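Local coordinates for protein type III effector HopA1 (Pseudomonas syringae pv. tomato str. DC3000, PDB 4RSX) that is a type III secreted effector, probably delivered into plant cells by the bacterium to act on host signalling, its biochemical activity not being established, at residues Ala15-Glu19 / Phe234-Leu238; Gln48-Leu52 / Val145-Ala149. All blocks are in the same frame, centred on the assembly; numbering follows the deposited sequence.

Contact 1. Residues Ala15-Glu19 / Phe234-Leu238; sequences AKQAE and FLARL
Apolar packing between the two helices centres on Phe234, whose ring reaches across to Ala15 and to CD of Lys16. With CG anti to the backbone N (chi1 -176°), the ring extends away from its own helix until CZ lies 3.8 Å from Ala15 CB. The Ala15 methyl also meets Leu238 CD1 at 3.6 Å, and that leucine branch lies under the ring face opposite Glu19 OE2. At the ring edge, in plane, comes CD of Lys16, 3.6 Å from Phe234 CE1.

Helix 2-19 and the C-terminal helix 234-245 thus pack at a steep angle, 117° between the short axes, and the long side chains bridge axes 12.0 Å apart. Leu227 of helix 215-228 touches both Glu19 and Phe234.

The polar groups lie on the partly exposed side. Glu19 OE2 lies over one ring face, toward its rim, with the carboxylate plane 33° from the ring, and Glu19 OE1 takes a weak, salt-bridging hydrogen bond from Lys16 NZ (3.1 Å). OE2 instead accepts from a water, 2.9 Å away, that in turn accepts from Arg237 NH1. Phe234 CD2 lies over one face of the guanidinium, toward its rim, while Arg237 NE and NH2 are bonded to the carbonyls of Met232 and Ala226.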
ATOM      1  N   ALA A  15      -3.331  -7.415  17.658  1.00 13.58           N
ATOM      2  CA  ALA A  15      -2.861  -6.963  18.957  1.00 12.63           C
ATOM      3  C   ALA A  15      -2.889  -8.092  19.996  1.00 15.07           C
ATOM      4  O   ALA A  15      -1.994  -8.174  20.841  1.00 13.79           O
ATOM      5  CB  ALA A  15      -3.689  -5.777  19.424  1.00 11.04           C
ATOM      6  N   LYS A  16      -3.905  -8.951  19.937  1.00 14.96           N
ATOM      7  CA  LYS A  16      -3.992 -10.084  20.873  1.00 21.57           C
ATOM      8  C   LYS A  16      -2.886 -11.102  20.616  1.00 18.77           C
ATOM      9  O   LYS A  16      -2.298 -11.645  21.555  1.00 20.96           O
ATOM     10  CB  LYS A  16      -5.355 -10.773  20.799  1.00 17.57           C
ATOM     11  CG  LYS A  16      -6.521  -9.891  21.191  1.00 21.06           C
ATOM     12  CD  LYS A  16      -6.296  -9.230  22.558  1.00 24.02           C
ATOM     13  CE  LYS A  16      -6.729 -10.110  23.730  1.00 24.05           C
ATOM     14  NZ  LYS A  16      -6.979  -9.283  24.968  1.00 22.56           N
ATOM     15  N   GLN A  17      -2.587 -11.343  19.344  1.00 21.06           N
ATOM     16  CA  GLN A  17      -1.471 -12.227  19.004  1.00 24.79           C
ATOM     17  C   GLN A  17      -0.140 -11.638  19.469  1.00 23.06           C
ATOM     18  O   GLN A  17       0.739 -12.375  19.911  1.00 23.91           O
ATOM     19  CB  GLN A  17      -1.444 -12.529  17.501  1.00 20.73           C
ATOM     20  CG  GLN A  17      -2.755 -13.075  16.967  1.00 25.25           C
ATOM     21  CD  GLN A  17      -2.674 -13.419  15.490  1.00 31.70           C
ATOM     22  OE1 GLN A  17      -1.581 -13.534  14.924  1.00 30.88           O
ATOM     23  NE2 GLN A  17      -3.835 -13.592  14.855  1.00 30.95           N
ATOM     24  N   ALA A  18       0.011 -10.315  19.376  1.00 22.22           N
ATOM     25  CA  ALA A  18       1.219  -9.672  19.895  1.00 24.98           C
ATOM     26  C   ALA A  18       1.266  -9.844  21.402  1.00 23.70           C
ATOM     27  O   ALA A  18       2.324 -10.093  21.981  1.00 28.44           O
ATOM     28  CB  ALA A  18       1.266  -8.165  19.527  1.00 20.15           C
ATOM     29  N   GLU A  19       0.106  -9.693  22.032  1.00 20.34           N
ATOM     30  CA  GLU A  19       0.013  -9.722  23.485  1.00 23.51           C
ATOM     31  C   GLU A  19       0.323 -11.113  24.011  1.00 24.99           C
ATOM     32  O   GLU A  19       0.784 -11.263  25.135  1.00 24.75           O
ATOM     33  CB  GLU A  19      -1.382  -9.313  23.927  1.00 21.64           C
ATOM     34  CG  GLU A  19      -1.551  -9.263  25.428  1.00 26.02           C
ATOM     35  CD  GLU A  19      -2.973  -8.983  25.838  1.00 27.98           C
ATOM     36  OE1 GLU A  19      -3.898  -9.425  25.118  1.00 28.02           O
ATOM     37  OE2 GLU A  19      -3.169  -8.316  26.879  1.00 28.36           O
ATOM     38  N   PHE A 234      -6.961  -3.969  28.133  1.00 15.39           N
ATOM     39  CA  PHE A 234      -6.136  -3.954  26.931  1.00 15.90           C
ATOM     40  C   PHE A 234      -6.885  -3.272  25.787  1.00 16.54           C
ATOM     41  O   PHE A 234      -6.305  -2.497  25.025  1.00 14.52           O
ATOM     42  CB  PHE A 234      -5.717  -5.380  26.559  1.00 19.38           C
ATOM     43  CG  PHE A 234      -4.779  -5.451  25.384  1.00 21.13           C
ATOM     44  CD1 PHE A 234      -5.042  -6.303  24.320  1.00 21.47           C
ATOM     45  CD2 PHE A 234      -3.642  -4.646  25.330  1.00 21.63           C
ATOM     46  CE1 PHE A 234      -4.177  -6.375  23.222  1.00 23.95           C
ATOM     47  CE2 PHE A 234      -2.773  -4.706  24.221  1.00 21.44           C
ATOM     48  CZ  PHE A 234      -3.047  -5.576  23.171  1.00 16.32           C
ATOM     49  N   LEU A 235      -8.185  -3.533  25.699  1.00 14.95           N
ATOM     50  CA  LEU A 235      -9.035  -2.901  24.696  1.00 17.58           C
ATOM     51  C   LEU A 235      -9.000  -1.366  24.786  1.00 18.07           C
ATOM     52  O   LEU A 235      -8.856  -0.673  23.769  1.00 15.32           O
ATOM     53  CB  LEU A 235     -10.472  -3.415  24.829  1.00 14.07           C
ATOM     54  CG  LEU A 235     -11.481  -2.763  23.891  1.00 21.33           C
ATOM     55  CD1 LEU A 235     -10.993  -2.857  22.448  1.00 17.76           C
ATOM     56  CD2 LEU A 235     -12.867  -3.407  24.039  1.00 17.88           C
ATOM     57  N   ALA A 236      -9.134  -0.841  26.002  1.00 15.34           N
ATOM     58  CA  ALA A 236      -9.039   0.600  26.227  1.00 16.23           C
ATOM     59  C   ALA A 236      -7.625   1.143  25.947  1.00 14.27           C
ATOM     60  O   ALA A 236      -7.472   2.267  25.461  1.00 14.18           O
ATOM     61  CB  ALA A 236      -9.482   0.953  27.646  1.00 14.29           C
ATOM     62  N   ARG A 237      -6.598   0.357  26.256  1.00 12.58           N
ATOM     63  CA  ARG A 237      -5.222   0.790  25.989  1.00 17.01           C
ATOM     64  C   ARG A 237      -4.954   0.936  24.481  1.00 13.49           C
ATOM     65  O   ARG A 237      -4.390   1.930  24.047  1.00 12.49           O
ATOM     66  CB  ARG A 237      -4.203  -0.141  26.668  1.00 17.63           C
ATOM     67  CG  ARG A 237      -4.108   0.035  28.203  1.00 21.26           C
ATOM     68  CD  ARG A 237      -3.053  -0.879  28.823  1.00 22.30           C
ATOM     69  NE  ARG A 237      -3.560  -2.217  29.133  1.00 19.74           N
ATOM     70  CZ  ARG A 237      -2.907  -3.349  28.868  1.00 21.58           C
ATOM     71  NH1 ARG A 237      -3.441  -4.522  29.194  1.00 21.05           N
ATOM     72  NH2 ARG A 237      -1.720  -3.317  28.276  1.00 19.99           N
ATOM     73  N   LEU A 238      -5.412  -0.032  23.690  1.00 16.43           N
ATOM     74  CA  LEU A 238      -5.356   0.059  22.231  1.00 15.75           C
ATOM     75  C   LEU A 238      -6.017   1.324  21.689  1.00 16.49           C
ATOM     76  O   LEU A 238      -5.412   2.068  20.907  1.00 15.94           O
ATOM     77  CB  LEU A 238      -6.036  -1.152  21.608  1.00 14.21           C
ATOM     78  CG  LEU A 238      -5.169  -2.400  21.570  1.00 20.39           C
ATOM     79  CD1 LEU A 238      -6.005  -3.631  21.204  1.00 17.10           C
ATOM     80  CD2 LEU A 238      -4.036  -2.199  20.585  1.00 12.89           C
TER
HETATM   81  O   HOH W   1      -1.361  -6.578  28.328  1.00 34.24           O

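Contact 2. Residues Gln48-Leu52 / Val145-Ala149; sequences QEEFL and VIGPA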
ATOM      1  N   GLN A  48       6.205 -11.584 -16.538  1.00 13.48           N
ATOM      2  CA  GLN A  48       7.150 -10.653 -15.902  1.00 14.91           C
ATOM      3  C   GLN A  48       7.844  -9.749 -16.919  1.00 17.53           C
ATOM      4  O   GLN A  48       7.914  -8.524 -16.755  1.00 15.64           O
ATOM      5  CB  GLN A  48       8.183 -11.435 -15.070  1.00 12.44           C
ATOM      6  CG  GLN A  48       7.537 -12.191 -13.902  1.00 14.06           C
ATOM      7  CD  GLN A  48       8.519 -13.000 -13.055  1.00 19.51           C
ATOM      8  OE1 GLN A  48       9.643 -12.565 -12.779  1.00 23.24           O
ATOM      9  NE2 GLN A  48       8.084 -14.178 -12.624  1.00 13.95           N
ATOM     10  N   GLU A  49       8.331 -10.356 -17.993  1.00 21.00           N
ATOM     11  CA  GLU A  49       8.981  -9.593 -19.045  1.00 21.85           C
ATOM     12  C   GLU A  49       8.032  -8.594 -19.704  1.00 19.32           C
ATOM     13  O   GLU A  49       8.421  -7.467 -19.993  1.00 23.30           O
ATOM     14  CB  GLU A  49       9.612 -10.538 -20.078  1.00 20.91           C
ATOM     15  CG  GLU A  49      10.773 -11.369 -19.503  1.00 27.27           C
ATOM     16  CD  GLU A  49      12.037 -10.536 -19.263  1.00 35.49           C
ATOM     17  OE1 GLU A  49      12.115  -9.397 -19.778  1.00 35.87           O
ATOM     18  OE2 GLU A  49      12.957 -11.019 -18.566  1.00 43.58           O
ATOM     19  N   GLU A  50       6.791  -9.008 -19.938  1.00 20.43           N
ATOM     20  CA  GLU A  50       5.761  -8.114 -20.473  1.00 22.81           C
ATOM     21  C   GLU A  50       5.548  -6.936 -19.507  1.00 21.65           C
ATOM     22  O   GLU A  50       5.337  -5.789 -19.923  1.00 20.62           O
ATOM     23  CB  GLU A  50       4.448  -8.895 -20.693  1.00 22.39           C
ATOM     24  CG  GLU A  50       3.280  -8.057 -21.242  1.00 29.83           C
ATOM     25  CD  GLU A  50       1.918  -8.759 -21.111  1.00 39.53           C
ATOM     26  OE1 GLU A  50       1.856  -9.858 -20.512  1.00 39.66           O
ATOM     27  OE2 GLU A  50       0.900  -8.208 -21.599  1.00 45.54           O
ATOM     28  N   PHE A  51       5.628  -7.228 -18.213  1.00 16.06           N
ATOM     29  CA  PHE A  51       5.466  -6.202 -17.192  1.00 17.74           C
ATOM     30  C   PHE A  51       6.565  -5.138 -17.315  1.00 19.10           C
ATOM     31  O   PHE A  51       6.281  -3.940 -17.410  1.00 18.41           O
ATOM     32  CB  PHE A  51       5.477  -6.838 -15.796  1.00 16.96           C
ATOM     33  CG  PHE A  51       5.167  -5.872 -14.697  1.00 16.11           C
ATOM     34  CD1 PHE A  51       3.851  -5.665 -14.293  1.00 15.47           C
ATOM     35  CD2 PHE A  51       6.178  -5.150 -14.080  1.00 17.09           C
ATOM     36  CE1 PHE A  51       3.551  -4.758 -13.291  1.00 16.90           C
ATOM     37  CE2 PHE A  51       5.884  -4.240 -13.066  1.00 18.10           C
ATOM     38  CZ  PHE A  51       4.571  -4.039 -12.676  1.00 16.96           C
ATOM     39  N   LEU A  52       7.823  -5.574 -17.326  1.00 20.71           N
ATOM     40  CA  LEU A  52       8.940  -4.637 -17.483  1.00 19.10           C
ATOM     41  C   LEU A  52       8.834  -3.846 -18.782  1.00 19.45           C
ATOM     42  O   LEU A  52       9.071  -2.638 -18.804  1.00 16.42           O
ATOM     43  CB  LEU A  52      10.281  -5.368 -17.411  1.00 17.44           C
ATOM     44  CG  LEU A  52      10.519  -6.045 -16.070  1.00 18.52           C
ATOM     45  CD1 LEU A  52      11.895  -6.649 -16.023  1.00 22.62           C
ATOM     46  CD2 LEU A  52      10.325  -5.043 -14.940  1.00 18.12           C
ATOM     47  N   VAL A 145       4.284   0.167  -7.757  1.00 15.19           N
ATOM     48  CA  VAL A 145       4.044  -1.251  -7.989  1.00 17.17           C
ATOM     49  C   VAL A 145       5.324  -2.028  -7.704  1.00 17.74           C
ATOM     50  O   VAL A 145       6.426  -1.572  -8.041  1.00 16.52           O
ATOM     51  CB  VAL A 145       3.526  -1.517  -9.430  1.00 16.77           C
ATOM     52  CG1 VAL A 145       2.128  -0.925  -9.605  1.00 18.19           C
ATOM     53  CG2 VAL A 145       4.472  -0.912 -10.465  1.00 13.74           C
ATOM     54  N   ILE A 146       5.175  -3.177  -7.048  1.00 15.47           N
ATOM     55  CA  ILE A 146       6.292  -4.073  -6.768  1.00 17.32           C
ATOM     56  C   ILE A 146       6.714  -4.769  -8.073  1.00 19.73           C
ATOM     57  O   ILE A 146       5.886  -4.958  -8.977  1.00 14.42           O
ATOM     58  CB  ILE A 146       5.876  -5.130  -5.723  1.00 20.33           C
ATOM     59  CG1 ILE A 146       7.067  -5.926  -5.197  1.00 23.30           C
ATOM     60  CG2 ILE A 146       4.892  -6.104  -6.317  1.00 16.52           C
ATOM     61  CD1 ILE A 146       8.123  -5.104  -4.535  1.00 21.36           C
ATOM     62  N   GLY A 147       7.995  -5.124  -8.179  1.00 15.16           N
ATOM     63  CA  GLY A 147       8.478  -5.894  -9.314  1.00 15.94           C
ATOM     64  C   GLY A 147       7.668  -7.163  -9.560  1.00 15.26           C
ATOM     65  O   GLY A 147       7.162  -7.778  -8.612  1.00 15.25           O
ATOM     66  N   PRO A 148       7.564  -7.574 -10.839  1.00 14.01           N
ATOM     67  CA  PRO A 148       6.705  -8.679 -11.295  1.00 18.44           C
ATOM     68  C   PRO A 148       6.991 -10.030 -10.648  1.00 16.83           C
ATOM     69  O   PRO A 148       6.076 -10.854 -10.543  1.00 18.29           O
ATOM     70  CB  PRO A 148       6.989  -8.754 -12.804  1.00 19.98           C
ATOM     71  CG  PRO A 148       8.328  -8.084 -12.985  1.00 16.06           C
ATOM     72  CD  PRO A 148       8.333  -6.987 -11.952  1.00 18.03           C
ATOM     73  N   ALA A 149       8.222 -10.274 -10.218  1.00 14.88           N
ATOM     74  CA  ALA A 149       8.506 -11.556  -9.580  1.00 19.67           C
ATOM     75  C   ALA A 149       7.816 -11.667  -8.217  1.00 19.84           C
ATOM     76  O   ALA A 149       7.575 -12.769  -7.733  1.00 21.67           O
ATOM     77  CB  ALA A 149      10.005 -11.785  -9.456  1.00 20.06           C
TER
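Phe51 and Gln48, one helical turn apart, pack against Pro148, in the loop just after strand 140-146. Phe51 can be followed outward from its helix. Its CB lies 3.9 Å from Pro148 CB, and CG keeps the same company. One side of the ring then runs along the proline: CD2 makes the closest approach, 3.5 Å to Pro148 CD, and CE2 is still beside that atom while nearing the carbonyl O of Ile146. At the tip, CZ meets Val145 CG2 at 3.8 Å, the methyl standing at the ring edge near its plane. CG anti to the backbone N (chi1 -174°) carries the ring from the helix over to the strand, where Thr127 of helix 123-136 touches both Phe51 and Val145.

Gln48 covers another part of the same proline. Its CA and CG both approach Pro148 CB, the CG at 3.6 Å, and from there the extended chain continues past the turn to Ala149, where Ala149 CB lies 3.4 Å from Gln48 OE1. The amide is anchored by NE2, which is bonded to the carbonyl of Met43; Met43 also packs on Pro148. Leu52, next after Phe51, adds a further contact: CD2 touches Pro148 CD at 4.1 Å, the two side chains crossing at about a right angle.

Between these segments the contact is made by van der Waals packing, and the closest CA pair, Gln48 and Pro148, is 5.0 Å apart, consistent with the proline ring lying against the helix backbone. This is the layering of an alpha/beta fold: helix 45-58 packs against the exit of a strand inside the antiparallel sheet, where 140-146 runs between 96-101 and 158-162.

In the fold
Contacts 1 and 2 sit on opposite sides of the chain's centre, 24 Å and 17 Å from it; their own centres are 38 Å apart and their nearest atoms about 23 Å, so they do not touch. Along this chain, the C-terminal portion of HopA1 that includes the family region, contact 2 is nested within the loop that contact 1 closes by bringing helix 2-19 to helix 234-245. The two differ in kind: contact 1 joins helices, with charged groups and a water on its partly exposed side, whereas contact 2 is a buried junction between helix 45-58 and the end of inner strand 140-146 with the loop after it. In both, a phenylalanine spans the gap.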